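Local coordinates for protein 2-oxo-1,2-dihydroquinoline 8-monooxygenase, oxygenase component (PDB 1Z02) that probably hydroxylates 2-oxo-1,2-dihydroquinoline at carbon 8, acting as the oxygenase component with a Rieske [2Fe-2S] cluster and a separate iron ion, at residues I63-R72 and E143-V152; G88-T96 and R434-I442. One frame throughout, in Å; residues are numbered along the deposited sequence.

Contact 1. Residues I63-R72 and E143-V152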
ATOM      1  N   ILE A  63      -1.366  -9.069 -19.156  1.00  6.58           N
ATOM      2  CA  ILE A  63      -1.769  -8.056 -20.126  1.00  7.05           C
ATOM      3  C   ILE A  63      -3.279  -7.840 -20.048  1.00  6.83           C
ATOM      4  O   ILE A  63      -4.050  -8.801 -20.036  1.00  7.20           O
ATOM      5  CB  ILE A  63      -1.389  -8.478 -21.571  1.00  7.09           C
ATOM      6  CG1 ILE A  63       0.136  -8.604 -21.694  1.00  7.95           C
ATOM      7  CG2 ILE A  63      -1.918  -7.438 -22.565  1.00  5.59           C
ATOM      8  CD1 ILE A  63       0.593  -9.187 -23.024  1.00  8.50           C
ATOM      9  N   CYS A  64      -3.701  -6.580 -20.002  1.00  6.25           N
ATOM     10  CA  CYS A  64      -5.117  -6.242 -19.873  1.00  7.15           C
ATOM     11  C   CYS A  64      -5.737  -6.937 -18.665  1.00  6.95           C
ATOM     12  O   CYS A  64      -6.905  -7.325 -18.696  1.00  7.69           O
ATOM     13  CB  CYS A  64      -5.899  -6.612 -21.134  1.00  6.10           C
ATOM     14  SG  CYS A  64      -5.558  -5.514 -22.557  1.00 12.32           S
ATOM     15  N   GLY A  65      -4.941  -7.090 -17.609  1.00  8.23           N
ATOM     16  CA  GLY A  65      -5.414  -7.737 -16.398  1.00  7.15           C
ATOM     17  C   GLY A  65      -5.469  -9.262 -16.482  1.00  7.26           C
ATOM     18  O   GLY A  65      -5.728  -9.937 -15.484  1.00  8.55           O
ATOM     19  N   VAL A  66      -5.216  -9.805 -17.671  1.00  5.55           N
ATOM     20  CA  VAL A  66      -5.252 -11.247 -17.890  1.00  5.74           C
ATOM     21  C   VAL A  66      -3.892 -11.909 -17.690  1.00  7.55           C
ATOM     22  O   VAL A  66      -2.916 -11.579 -18.366  1.00  7.05           O
ATOM     23  CB  VAL A  66      -5.717 -11.580 -19.329  1.00  6.57           C
ATOM     24  CG1 VAL A  66      -5.815 -13.083 -19.504  1.00  7.70           C
ATOM     25  CG2 VAL A  66      -7.052 -10.919 -19.612  1.00  6.93           C
ATOM     26  N   PRO A  67      -3.809 -12.839 -16.733  1.00  7.22           N
ATOM     27  CA  PRO A  67      -2.561 -13.555 -16.461  1.00  9.69           C
ATOM     28  C   PRO A  67      -2.327 -14.582 -17.580  1.00  8.79           C
ATOM     29  O   PRO A  67      -3.203 -15.400 -17.890  1.00 10.11           O
ATOM     30  CB  PRO A  67      -2.821 -14.197 -15.097  1.00 10.41           C
ATOM     31  CG  PRO A  67      -4.292 -14.411 -15.094  1.00  9.93           C
ATOM     32  CD  PRO A  67      -4.848 -13.175 -15.744  1.00  7.92           C
ATOM     33  N   ILE A  68      -1.146 -14.531 -18.182  1.00 10.61           N
ATOM     34  CA  ILE A  68      -0.803 -15.416 -19.292  1.00  9.78           C
ATOM     35  C   ILE A  68       0.536 -16.117 -19.076  1.00  8.78           C
ATOM     36  O   ILE A  68       1.499 -15.507 -18.623  1.00  8.37           O
ATOM     37  CB  ILE A  68      -0.708 -14.600 -20.604  1.00 11.02           C
ATOM     38  CG1 ILE A  68      -2.054 -13.929 -20.899  1.00 11.26           C
ATOM     39  CG2 ILE A  68      -0.311 -15.505 -21.761  1.00 11.36           C
ATOM     40  CD1 ILE A  68      -2.030 -12.903 -22.045  1.00 10.38           C
ATOM     41  N   VAL A  69       0.594 -17.400 -19.410  1.00  8.36           N
ATOM     42  CA  VAL A  69       1.819 -18.166 -19.280  1.00  7.86           C
ATOM     43  C   VAL A  69       2.207 -18.680 -20.666  1.00  9.25           C
ATOM     44  O   VAL A  69       1.354 -19.147 -21.432  1.00  9.30           O
ATOM     45  CB  VAL A  69       1.637 -19.346 -18.297  1.00  8.43           C
ATOM     46  CG1 VAL A  69       0.501 -20.244 -18.767  1.00  7.18           C
ATOM     47  CG2 VAL A  69       2.943 -20.130 -18.166  1.00  8.11           C
ATOM     48  N   LEU A  70       3.489 -18.563 -20.999  1.00  9.56           N
ATOM     49  CA  LEU A  70       3.977 -19.007 -22.304  1.00 10.86           C
ATOM     50  C   LEU A  70       5.065 -20.063 -22.170  1.00 11.19           C
ATOM     51  O   LEU A  70       5.839 -20.067 -21.208  1.00  9.71           O
ATOM     52  CB  LEU A  70       4.540 -17.830 -23.115  1.00 10.61           C
ATOM     53  CG  LEU A  70       3.669 -16.611 -23.437  1.00 13.70           C
ATOM     54  CD1 LEU A  70       3.643 -15.662 -22.260  1.00 12.59           C
ATOM     55  CD2 LEU A  70       4.226 -15.919 -24.655  1.00 10.69           C
ATOM     56  N   ARG A  71       5.107 -20.963 -23.144  1.00 10.70           N
ATOM     57  CA  ARG A  71       6.112 -22.018 -23.173  1.00 11.60           C
ATOM     58  C   ARG A  71       6.501 -22.318 -24.609  1.00 11.03           C
ATOM     59  O   ARG A  71       5.645 -22.344 -25.493  1.00 12.41           O
ATOM     60  CB  ARG A  71       5.594 -23.309 -22.527  1.00 13.11           C
ATOM     61  CG  ARG A  71       6.643 -24.428 -22.539  1.00 12.99           C
ATOM     62  CD  ARG A  71       6.069 -25.789 -22.197  1.00 13.30           C
ATOM     63  NE  ARG A  71       7.113 -26.813 -22.225  1.00 10.87           N
ATOM     64  CZ  ARG A  71       6.884 -28.124 -22.303  1.00 13.09           C
ATOM     65  NH1 ARG A  71       7.900 -28.975 -22.319  1.00 14.87           N
ATOM     66  NH2 ARG A  71       5.644 -28.588 -22.379  1.00 12.08           N
ATOM     67  N   ARG A  72       7.791 -22.525 -24.851  1.00 12.58           N
ATOM     68  CA  ARG A  72       8.242 -22.850 -26.200  1.00 14.00           C
ATOM     69  C   ARG A  72       8.551 -24.338 -26.260  1.00 14.69           C
ATOM     70  O   ARG A  72       9.342 -24.842 -25.466  1.00 14.85           O
ATOM     71  CB  ARG A  72       9.498 -22.067 -26.579  1.00 13.39           C
ATOM     72  CG  ARG A  72       9.977 -22.360 -28.007  1.00 12.50           C
ATOM     73  CD  ARG A  72      11.361 -21.775 -28.283  1.00 10.73           C
ATOM     74  NE  ARG A  72      11.411 -20.315 -28.159  1.00 11.52           N
ATOM     75  CZ  ARG A  72      10.900 -19.465 -29.046  1.00 11.07           C
ATOM     76  NH1 ARG A  72      10.990 -18.160 -28.844  1.00 14.78           N
ATOM     77  NH2 ARG A  72      10.305 -19.915 -30.144  1.00 13.93           N
ATOM     78  N   GLU A 143       4.803 -15.290 -33.514  1.00 12.68           N
ATOM     79  CA  GLU A 143       6.192 -14.896 -33.309  1.00 13.35           C
ATOM     80  C   GLU A 143       6.835 -14.555 -34.653  1.00 14.03           C
ATOM     81  O   GLU A 143       6.691 -15.303 -35.625  1.00 14.12           O
ATOM     82  CB  GLU A 143       6.960 -16.040 -32.641  1.00 13.97           C
ATOM     83  CG  GLU A 143       8.407 -15.704 -32.283  1.00 13.88           C
ATOM     84  CD  GLU A 143       9.096 -16.837 -31.573  1.00 12.78           C
ATOM     85  OE1 GLU A 143      10.180 -16.619 -30.999  1.00 14.01           O
ATOM     86  OE2 GLU A 143       8.552 -17.954 -31.591  1.00 16.60           O
ATOM     87  N   VAL A 144       7.548 -13.435 -34.704  1.00 12.34           N
ATOM     88  CA  VAL A 144       8.189 -13.003 -35.937  1.00 15.63           C
ATOM     89  C   VAL A 144       9.365 -12.057 -35.673  1.00 16.55           C
ATOM     90  O   VAL A 144       9.256 -11.109 -34.891  1.00 15.09           O
ATOM     91  CB  VAL A 144       7.165 -12.299 -36.868  1.00 17.36           C
ATOM     92  CG1 VAL A 144       6.672 -11.009 -36.224  1.00 19.18           C
ATOM     93  CG2 VAL A 144       7.790 -12.004 -38.220  1.00 18.80           C
ATOM     94  N   ASN A 145      10.489 -12.341 -36.329  1.00 16.15           N
ATOM     95  CA  ASN A 145      11.712 -11.549 -36.222  1.00 15.51           C
ATOM     96  C   ASN A 145      12.100 -11.064 -34.821  1.00 14.74           C
ATOM     97  O   ASN A 145      12.353  -9.872 -34.606  1.00 14.03           O
ATOM     98  CB  ASN A 145      11.644 -10.358 -37.187  1.00 18.16           C
ATOM     99  CG  ASN A 145      11.628 -10.794 -38.644  1.00 19.10           C
ATOM    100  OD1 ASN A 145      12.369 -11.693 -39.031  1.00 19.28           O
ATOM    101  ND2 ASN A 145      10.786 -10.156 -39.455  1.00 20.44           N
ATOM    102  N   GLY A 146      12.168 -12.004 -33.881  1.00 13.88           N
ATOM    103  CA  GLY A 146      12.552 -11.674 -32.518  1.00 12.85           C
ATOM    104  C   GLY A 146      11.450 -11.182 -31.595  1.00 14.08           C
ATOM    105  O   GLY A 146      11.710 -10.905 -30.417  1.00 14.22           O
ATOM    106  N   MET A 147      10.226 -11.085 -32.115  1.00 12.74           N
ATOM    107  CA  MET A 147       9.076 -10.613 -31.342  1.00 13.61           C
ATOM    108  C   MET A 147       8.008 -11.686 -31.187  1.00 13.57           C
ATOM    109  O   MET A 147       7.628 -12.337 -32.159  1.00 14.05           O
ATOM    110  CB  MET A 147       8.421  -9.415 -32.035  1.00 14.57           C
ATOM    111  CG  MET A 147       9.240  -8.150 -32.124  1.00 16.58           C
ATOM    112  SD  MET A 147       9.393  -7.330 -30.558  1.00 20.02           S
ATOM    113  CE  MET A 147       7.753  -6.563 -30.381  1.00 18.13           C
ATOM    114  N   ILE A 148       7.512 -11.851 -29.966  1.00 12.75           N
ATOM    115  CA  ILE A 148       6.456 -12.818 -29.691  1.00 12.41           C
ATOM    116  C   ILE A 148       5.171 -12.051 -29.370  1.00 12.22           C
ATOM    117  O   ILE A 148       5.048 -11.468 -28.289  1.00 12.51           O
ATOM    118  CB  ILE A 148       6.790 -13.723 -28.477  1.00 12.77           C
ATOM    119  CG1 ILE A 148       8.004 -14.603 -28.793  1.00 11.38           C
ATOM    120  CG2 ILE A 148       5.588 -14.614 -28.143  1.00 12.17           C
ATOM    121  CD1 ILE A 148       8.401 -15.531 -27.668  1.00 15.78           C
ATOM    122  N   PHE A 149       4.224 -12.036 -30.306  1.00  9.66           N
ATOM    123  CA  PHE A 149       2.952 -11.346 -30.088  1.00  9.71           C
ATOM    124  C   PHE A 149       1.885 -12.333 -29.634  1.00 10.77           C
ATOM    125  O   PHE A 149       1.863 -13.486 -30.068  1.00 12.61           O
ATOM    126  CB  PHE A 149       2.462 -10.644 -31.365  1.00  9.67           C
ATOM    127  CG  PHE A 149       3.372  -9.552 -31.853  1.00 11.90           C
ATOM    128  CD1 PHE A 149       4.446  -9.839 -32.697  1.00 12.66           C
ATOM    129  CD2 PHE A 149       3.159  -8.232 -31.464  1.00  9.16           C
ATOM    130  CE1 PHE A 149       5.294  -8.817 -33.148  1.00 11.24           C
ATOM    131  CE2 PHE A 149       3.990  -7.212 -31.903  1.00 11.38           C
ATOM    132  CZ  PHE A 149       5.064  -7.503 -32.749  1.00 13.09           C
ATOM    133  N   VAL A 150       1.008 -11.881 -28.745  1.00 10.60           N
ATOM    134  CA  VAL A 150      -0.066 -12.723 -28.239  1.00 11.32           C
ATOM    135  C   VAL A 150      -1.376 -11.984 -28.420  1.00 10.95           C
ATOM    136  O   VAL A 150      -1.435 -10.766 -28.247  1.00  9.35           O
ATOM    137  CB  VAL A 150       0.117 -13.049 -26.731  1.00 12.68           C
ATOM    138  CG1 VAL A 150      -1.032 -13.896 -26.235  1.00 14.30           C
ATOM    139  CG2 VAL A 150       1.419 -13.788 -26.511  1.00 13.57           C
ATOM    140  N   PHE A 151      -2.417 -12.716 -28.798  1.00 11.72           N
ATOM    141  CA  PHE A 151      -3.735 -12.123 -28.984  1.00 10.92           C
ATOM    142  C   PHE A 151      -4.477 -12.284 -27.658  1.00  9.59           C
ATOM    143  O   PHE A 151      -5.032 -13.357 -27.371  1.00  9.78           O
ATOM    144  CB  PHE A 151      -4.502 -12.847 -30.096  1.00 11.29           C
ATOM    145  CG  PHE A 151      -5.808 -12.198 -30.452  1.00 12.16           C
ATOM    146  CD1 PHE A 151      -5.835 -10.974 -31.113  1.00 10.35           C
ATOM    147  CD2 PHE A 151      -7.016 -12.792 -30.098  1.00 11.46           C
ATOM    148  CE1 PHE A 151      -7.044 -10.350 -31.414  1.00 10.14           C
ATOM    149  CE2 PHE A 151      -8.236 -12.171 -30.396  1.00  9.77           C
ATOM    150  CZ  PHE A 151      -8.245 -10.948 -31.054  1.00 10.08           C
ATOM    151  N   VAL A 152      -4.472 -11.224 -26.851  1.00  8.65           N
ATOM    152  CA  VAL A 152      -5.133 -11.239 -25.550  1.00  9.37           C
ATOM    153  C   VAL A 152      -6.629 -11.044 -25.762  1.00 10.36           C
ATOM    154  O   VAL A 152      -7.082  -9.966 -26.151  1.00 12.55           O
ATOM    155  CB  VAL A 152      -4.575 -10.122 -24.641  1.00  9.06           C
ATOM    156  CG1 VAL A 152      -5.109 -10.288 -23.209  1.00  6.98           C
ATOM    157  CG2 VAL A 152      -3.053 -10.167 -24.658  1.00  8.93           C
TER
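The beta sandwich of the Rieske domain closes here, with Ile63, Ile68 and Leu70 of one three-stranded antiparallel sheet facing Val152, Val150 and Ile148 of the other. Strands 66-72 and 147-152 lie 10.0 Å apart at 141°, so only side chains bridge them. Val152 is the most deeply engaged: its CG2 meets Ile63 CG2 at 3.6 Å and Ile68 CD1 at 3.9 Å. With Val152 CG1 opposite the backbone N (chi1 -171°), that second methyl reaches the hairpin turn and lies 4.1 Å from Val66 CB. Further along, Leu70 CD2 sits 4.0 Å from both Ile148 CG2 and Val150 CG2, meeting Val150 tip to tip and sliding past Ile148. A salt bridge closes this end. Arg72 grips Glu143 end-on, NH1 to OE1 at 2.8 Å and NH2 to OE2 at 3.0 Å, both bonds nearly straight and the planes 34° apart. The guanidinium is fixed further by Leu53 O, which takes its NE, and Gly75 O, which takes NH2; Thr50 OG1 bonds Glu143 OE1. Apolar core and ion pair join at Ile148, whose CD1 lies 3.9 Å from Arg72 NH1.

Contact 2. Residues G88-T96 and R434-I442; sequences GVRLSEKPT and RPGYKVEQI
Val439 of the C-terminal tail packs against Arg90 in the Rieske-domain loop that follows the cluster ligands Cys84 and His86. Val439 CG1 lies over one face of the Arg90 guanidinium, offset toward the rim and 3.8 Å from NE. The same methyl touches Ser92 OG at 3.6 Å. Beyond it, Gln441 CG rests 3.5 Å from Ser92 O, and its amide carbon CD is 3.7 Å from Pro95 CG. What sets the guanidinium is Glu93: Arg90 NE and NH1 both reach OE2 at 3.2 Å, side-on and from the same face of the carboxylate. A tight bend at chi3 (24°) brings that edge of the group round to the acid. Replacement by a leucine would probably leave Glu93 OE2 without its charge partner and Val439 without the flat surface beneath it. The other oxygen, Glu93 OE1, accepts a hydrogen bond from a water 2.9 Å away, which also donates to Glu440 O at 3.0 Å and so ties loop to tail. Farther out, the second subunit's Ala371 packs on Glu93, and its Met372 on the cluster-touching Val89. Within the chain, Asp82 OD1 holds Ser92 OG, while Trp106 NE1 bonds Arg90 O.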
ATOM      1  N   GLY A  88      -6.743 -21.752  -8.494  1.00 10.06           N
ATOM      2  CA  GLY A  88      -6.202 -20.472  -8.938  1.00 10.03           C
ATOM      3  C   GLY A  88      -4.736 -20.112  -8.866  1.00  9.20           C
ATOM      4  O   GLY A  88      -4.384 -18.930  -8.954  1.00 10.01           O
ATOM      5  N   VAL A  89      -3.891 -21.118  -8.692  1.00  7.79           N
ATOM      6  CA  VAL A  89      -2.457 -20.926  -8.637  1.00  7.94           C
ATOM      7  C   VAL A  89      -1.946 -20.549 -10.020  1.00  9.17           C
ATOM      8  O   VAL A  89      -2.474 -21.007 -11.040  1.00  8.12           O
ATOM      9  CB  VAL A  89      -1.758 -22.228  -8.193  1.00 10.66           C
ATOM     10  CG1 VAL A  89      -0.275 -22.133  -8.404  1.00 12.77           C
ATOM     11  CG2 VAL A  89      -2.059 -22.502  -6.736  1.00 11.95           C
ATOM     12  N   ARG A  90      -0.920 -19.706 -10.040  1.00  8.86           N
ATOM     13  CA  ARG A  90      -0.279 -19.269 -11.275  1.00 10.64           C
ATOM     14  C   ARG A  90       0.665 -20.399 -11.702  1.00 11.06           C
ATOM     15  O   ARG A  90       1.628 -20.719 -10.993  1.00 10.47           O
ATOM     16  CB  ARG A  90       0.511 -17.983 -11.006  1.00 11.85           C
ATOM     17  CG  ARG A  90       0.236 -16.878 -12.000  1.00 15.52           C
ATOM     18  CD  ARG A  90       0.444 -15.473 -11.466  1.00 12.09           C
ATOM     19  NE  ARG A  90       1.353 -15.363 -10.332  1.00 12.15           N
ATOM     20  CZ  ARG A  90       1.712 -14.199  -9.793  1.00 13.79           C
ATOM     21  NH1 ARG A  90       2.537 -14.158  -8.748  1.00 12.19           N
ATOM     22  NH2 ARG A  90       1.256 -13.065 -10.312  1.00 11.00           N
ATOM     23  N   LEU A  91       0.382 -21.007 -12.850  1.00  7.63           N
ATOM     24  CA  LEU A  91       1.189 -22.111 -13.352  1.00  8.36           C
ATOM     25  C   LEU A  91       2.657 -21.756 -13.570  1.00  8.49           C
ATOM     26  O   LEU A  91       3.538 -22.587 -13.351  1.00  8.48           O
ATOM     27  CB  LEU A  91       0.607 -22.636 -14.673  1.00  8.13           C
ATOM     28  CG  LEU A  91      -0.887 -22.987 -14.682  1.00  8.58           C
ATOM     29  CD1 LEU A  91      -1.308 -23.312 -16.110  1.00  7.82           C
ATOM     30  CD2 LEU A  91      -1.162 -24.164 -13.764  1.00  7.69           C
ATOM     31  N   SER A  92       2.909 -20.519 -13.992  1.00  5.93           N
ATOM     32  CA  SER A  92       4.254 -20.036 -14.277  1.00  7.73           C
ATOM     33  C   SER A  92       5.178 -19.861 -13.078  1.00  9.24           C
ATOM     34  O   SER A  92       6.375 -19.713 -13.258  1.00  9.51           O
ATOM     35  CB  SER A  92       4.171 -18.696 -15.021  1.00  7.89           C
ATOM     36  OG  SER A  92       3.697 -17.671 -14.167  1.00 12.27           O
ATOM     37  N   GLU A  93       4.648 -19.879 -11.862  1.00 10.14           N
ATOM     38  CA  GLU A  93       5.507 -19.666 -10.700  1.00 13.05           C
ATOM     39  C   GLU A  93       6.537 -20.764 -10.499  1.00 14.15           C
ATOM     40  O   GLU A  93       7.613 -20.529  -9.959  1.00 15.68           O
ATOM     41  CB  GLU A  93       4.653 -19.488  -9.444  1.00 13.27           C
ATOM     42  CG  GLU A  93       4.049 -18.096  -9.356  1.00 15.37           C
ATOM     43  CD  GLU A  93       3.491 -17.774  -8.000  1.00 13.31           C
ATOM     44  OE1 GLU A  93       4.168 -18.068  -6.998  1.00 19.01           O
ATOM     45  OE2 GLU A  93       2.388 -17.210  -7.932  1.00 18.37           O
ATOM     46  N   LYS A  94       6.202 -21.974 -10.919  1.00 14.50           N
ATOM     47  CA  LYS A  94       7.129 -23.089 -10.800  1.00 13.43           C
ATOM     48  C   LYS A  94       6.880 -23.991 -12.002  1.00 13.33           C
ATOM     49  O   LYS A  94       6.151 -24.974 -11.917  1.00 12.57           O
ATOM     50  CB  LYS A  94       6.893 -23.847  -9.498  1.00 16.40           C
ATOM     51  CG  LYS A  94       8.016 -24.796  -9.211  1.00 20.82           C
ATOM     52  CD  LYS A  94       7.839 -25.560  -7.937  1.00 28.57           C
ATOM     53  CE  LYS A  94       9.026 -26.499  -7.799  1.00 34.82           C
ATOM     54  NZ  LYS A  94       8.910 -27.452  -6.673  1.00 39.87           N
ATOM     55  N   PRO A  95       7.490 -23.656 -13.150  1.00 13.28           N
ATOM     56  CA  PRO A  95       7.358 -24.395 -14.408  1.00 12.28           C
ATOM     57  C   PRO A  95       7.461 -25.898 -14.261  1.00 13.06           C
ATOM     58  O   PRO A  95       8.523 -26.413 -13.917  1.00 12.44           O
ATOM     59  CB  PRO A  95       8.469 -23.811 -15.268  1.00 12.76           C
ATOM     60  CG  PRO A  95       8.519 -22.389 -14.800  1.00 12.56           C
ATOM     61  CD  PRO A  95       8.449 -22.551 -13.296  1.00 13.81           C
ATOM     62  N   THR A  96       6.353 -26.591 -14.534  1.00 12.36           N
ATOM     63  CA  THR A  96       6.280 -28.044 -14.418  1.00 11.92           C
ATOM     64  C   THR A  96       5.592 -28.659 -15.630  1.00 13.01           C
ATOM     65  O   THR A  96       4.376 -28.561 -15.775  1.00 12.27           O
ATOM     66  CB  THR A  96       5.500 -28.446 -13.150  1.00 12.63           C
ATOM     67  OG1 THR A  96       6.128 -27.863 -11.997  1.00 10.06           O
ATOM     68  CG2 THR A  96       5.468 -29.960 -12.998  1.00 12.22           C
ATOM     69  N   ARG A 434       9.422  -3.395  -6.787  1.00  8.82           N
ATOM     70  CA  ARG A 434       8.457  -2.490  -7.403  1.00  8.11           C
ATOM     71  C   ARG A 434       7.395  -3.267  -8.171  1.00  8.05           C
ATOM     72  O   ARG A 434       7.562  -4.459  -8.448  1.00  9.16           O
ATOM     73  CB  ARG A 434       9.148  -1.582  -8.415  1.00  9.04           C
ATOM     74  CG  ARG A 434      10.083  -0.533  -7.873  1.00  8.39           C
ATOM     75  CD  ARG A 434      10.826   0.049  -9.054  1.00 10.86           C
ATOM     76  NE  ARG A 434      11.472   1.318  -8.758  1.00 12.46           N
ATOM     77  CZ  ARG A 434      11.973   2.130  -9.685  1.00 15.81           C
ATOM     78  NH1 ARG A 434      12.544   3.271  -9.329  1.00 16.67           N
ATOM     79  NH2 ARG A 434      11.895   1.804 -10.970  1.00 16.33           N
ATOM     80  N   PRO A 435       6.279  -2.601  -8.519  1.00  7.84           N
ATOM     81  CA  PRO A 435       5.236  -3.291  -9.279  1.00  8.50           C
ATOM     82  C   PRO A 435       5.920  -3.763 -10.567  1.00  7.97           C
ATOM     83  O   PRO A 435       6.778  -3.057 -11.097  1.00  6.92           O
ATOM     84  CB  PRO A 435       4.217  -2.189  -9.527  1.00  7.62           C
ATOM     85  CG  PRO A 435       4.297  -1.384  -8.278  1.00  8.74           C
ATOM     86  CD  PRO A 435       5.798  -1.291  -8.046  1.00  7.84           C
ATOM     87  N   GLY A 436       5.559  -4.942 -11.064  1.00  7.36           N
ATOM     88  CA  GLY A 436       6.220  -5.444 -12.254  1.00  7.79           C
ATOM     89  C   GLY A 436       5.378  -6.040 -13.369  1.00  7.68           C
ATOM     90  O   GLY A 436       4.185  -5.769 -13.486  1.00  7.04           O
ATOM     91  N   TYR A 437       6.020  -6.868 -14.192  1.00  8.68           N
ATOM     92  CA  TYR A 437       5.365  -7.487 -15.339  1.00  9.27           C
ATOM     93  C   TYR A 437       5.619  -8.990 -15.428  1.00  9.73           C
ATOM     94  O   TYR A 437       4.678  -9.786 -15.473  1.00 11.82           O
ATOM     95  CB  TYR A 437       5.861  -6.780 -16.603  1.00  8.32           C
ATOM     96  CG  TYR A 437       5.409  -7.390 -17.908  1.00  7.64           C
ATOM     97  CD1 TYR A 437       4.058  -7.444 -18.249  1.00  6.56           C
ATOM     98  CD2 TYR A 437       6.339  -7.902 -18.813  1.00  6.13           C
ATOM     99  CE1 TYR A 437       3.650  -7.995 -19.466  1.00  7.03           C
ATOM    100  CE2 TYR A 437       5.944  -8.444 -20.017  1.00  7.99           C
ATOM    101  CZ  TYR A 437       4.604  -8.488 -20.342  1.00  4.55           C
ATOM    102  OH  TYR A 437       4.230  -9.000 -21.565  1.00  6.32           O
ATOM    103  N   LYS A 438       6.895  -9.377 -15.453  1.00 10.88           N
ATOM    104  CA  LYS A 438       7.262 -10.788 -15.530  1.00 11.69           C
ATOM    105  C   LYS A 438       7.107 -11.469 -14.172  1.00 12.52           C
ATOM    106  O   LYS A 438       7.671 -11.020 -13.172  1.00  8.85           O
ATOM    107  CB  LYS A 438       8.703 -10.919 -16.038  1.00 12.54           C
ATOM    108  CG  LYS A 438       8.880 -10.358 -17.447  1.00 14.06           C
ATOM    109  CD  LYS A 438      10.344 -10.273 -17.881  1.00 15.04           C
ATOM    110  CE  LYS A 438      10.900 -11.620 -18.296  1.00 16.45           C
ATOM    111  NZ  LYS A 438      12.270 -11.463 -18.880  1.00 17.25           N
ATOM    112  N   VAL A 439       6.328 -12.548 -14.139  1.00 13.00           N
ATOM    113  CA  VAL A 439       6.106 -13.277 -12.900  1.00 15.49           C
ATOM    114  C   VAL A 439       7.396 -13.904 -12.384  1.00 17.05           C
ATOM    115  O   VAL A 439       8.115 -14.581 -13.128  1.00 16.35           O
ATOM    116  CB  VAL A 439       5.045 -14.386 -13.092  1.00 15.28           C
ATOM    117  CG1 VAL A 439       4.842 -15.149 -11.795  1.00 16.93           C
ATOM    118  CG2 VAL A 439       3.737 -13.773 -13.543  1.00 17.68           C
ATOM    119  N   GLU A 440       7.681 -13.663 -11.104  1.00 18.49           N
ATOM    120  CA  GLU A 440       8.879 -14.185 -10.454  1.00 21.59           C
ATOM    121  C   GLU A 440       8.680 -15.671 -10.195  1.00 22.15           C
ATOM    122  O   GLU A 440       7.618 -16.091  -9.724  1.00 21.18           O
ATOM    123  CB  GLU A 440       9.118 -13.457  -9.130  1.00 25.80           C
ATOM    124  CG  GLU A 440      10.581 -13.406  -8.711  1.00 31.53           C
ATOM    125  CD  GLU A 440      10.772 -12.798  -7.339  1.00 35.32           C
ATOM    126  OE1 GLU A 440      11.926 -12.491  -6.974  1.00 40.13           O
ATOM    127  OE2 GLU A 440       9.766 -12.632  -6.624  1.00 38.64           O
ATOM    128  N   GLN A 441       9.704 -16.467 -10.485  1.00 23.85           N
ATOM    129  CA  GLN A 441       9.591 -17.903 -10.304  1.00 25.16           C
ATOM    130  C   GLN A 441      10.109 -18.519  -9.010  1.00 26.87           C
ATOM    131  O   GLN A 441      10.941 -17.957  -8.300  1.00 25.92           O
ATOM    132  CB  GLN A 441      10.193 -18.616 -11.513  1.00 25.53           C
ATOM    133  CG  GLN A 441       9.488 -18.219 -12.801  1.00 26.79           C
ATOM    134  CD  GLN A 441       9.927 -19.023 -14.001  1.00 26.87           C
ATOM    135  OE1 GLN A 441       9.501 -18.756 -15.124  1.00 28.78           O
ATOM    136  NE2 GLN A 441      10.774 -20.018 -13.774  1.00 28.83           N
ATOM    137  N   ILE A 442       9.534 -19.693  -8.756  1.00 29.53           N
ATOM    138  CA  ILE A 442       9.708 -20.611  -7.630  1.00 31.89           C
ATOM    139  C   ILE A 442       9.039 -20.182  -6.346  1.00 34.05           C
ATOM    140  O   ILE A 442       9.234 -20.845  -5.312  1.00 36.53           O
ATOM    141  CB  ILE A 442      11.146 -20.904  -7.233  1.00 31.77           C
ATOM    142  CG1 ILE A 442      11.657 -19.785  -6.394  1.00 31.20           C
ATOM    143  CG2 ILE A 442      11.988 -21.132  -8.370  1.00 28.36           C
ATOM    144  CD1 ILE A 442      12.956 -20.082  -5.830  1.00 30.23           C
TER
HETATM  145  O   HOH W   1       6.841 -16.837  -6.938  1.00 17.29           O

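Contact 1 belongs to the buried interior of the Rieske domain, contact 2 to its surface, and their centres are 15 Å apart. Strand 66-73 serves both: residues such as Leu70 face the second sheet, whereas Val69 turns toward the loop 88-96, its CG2 lying 3.7 Å from Ser92 CB. A second junction is Ile63 CD1, 3.9 Å from Tyr437 OH of the tail. The interior joins two sheets through branched aliphatic side chains, with an ion pair reaching from one segment to the other at one end. At the surface the ion pair stays within a single loop, a water bridges the segments, and the second and third subunits reach contact 2 but not contact 1.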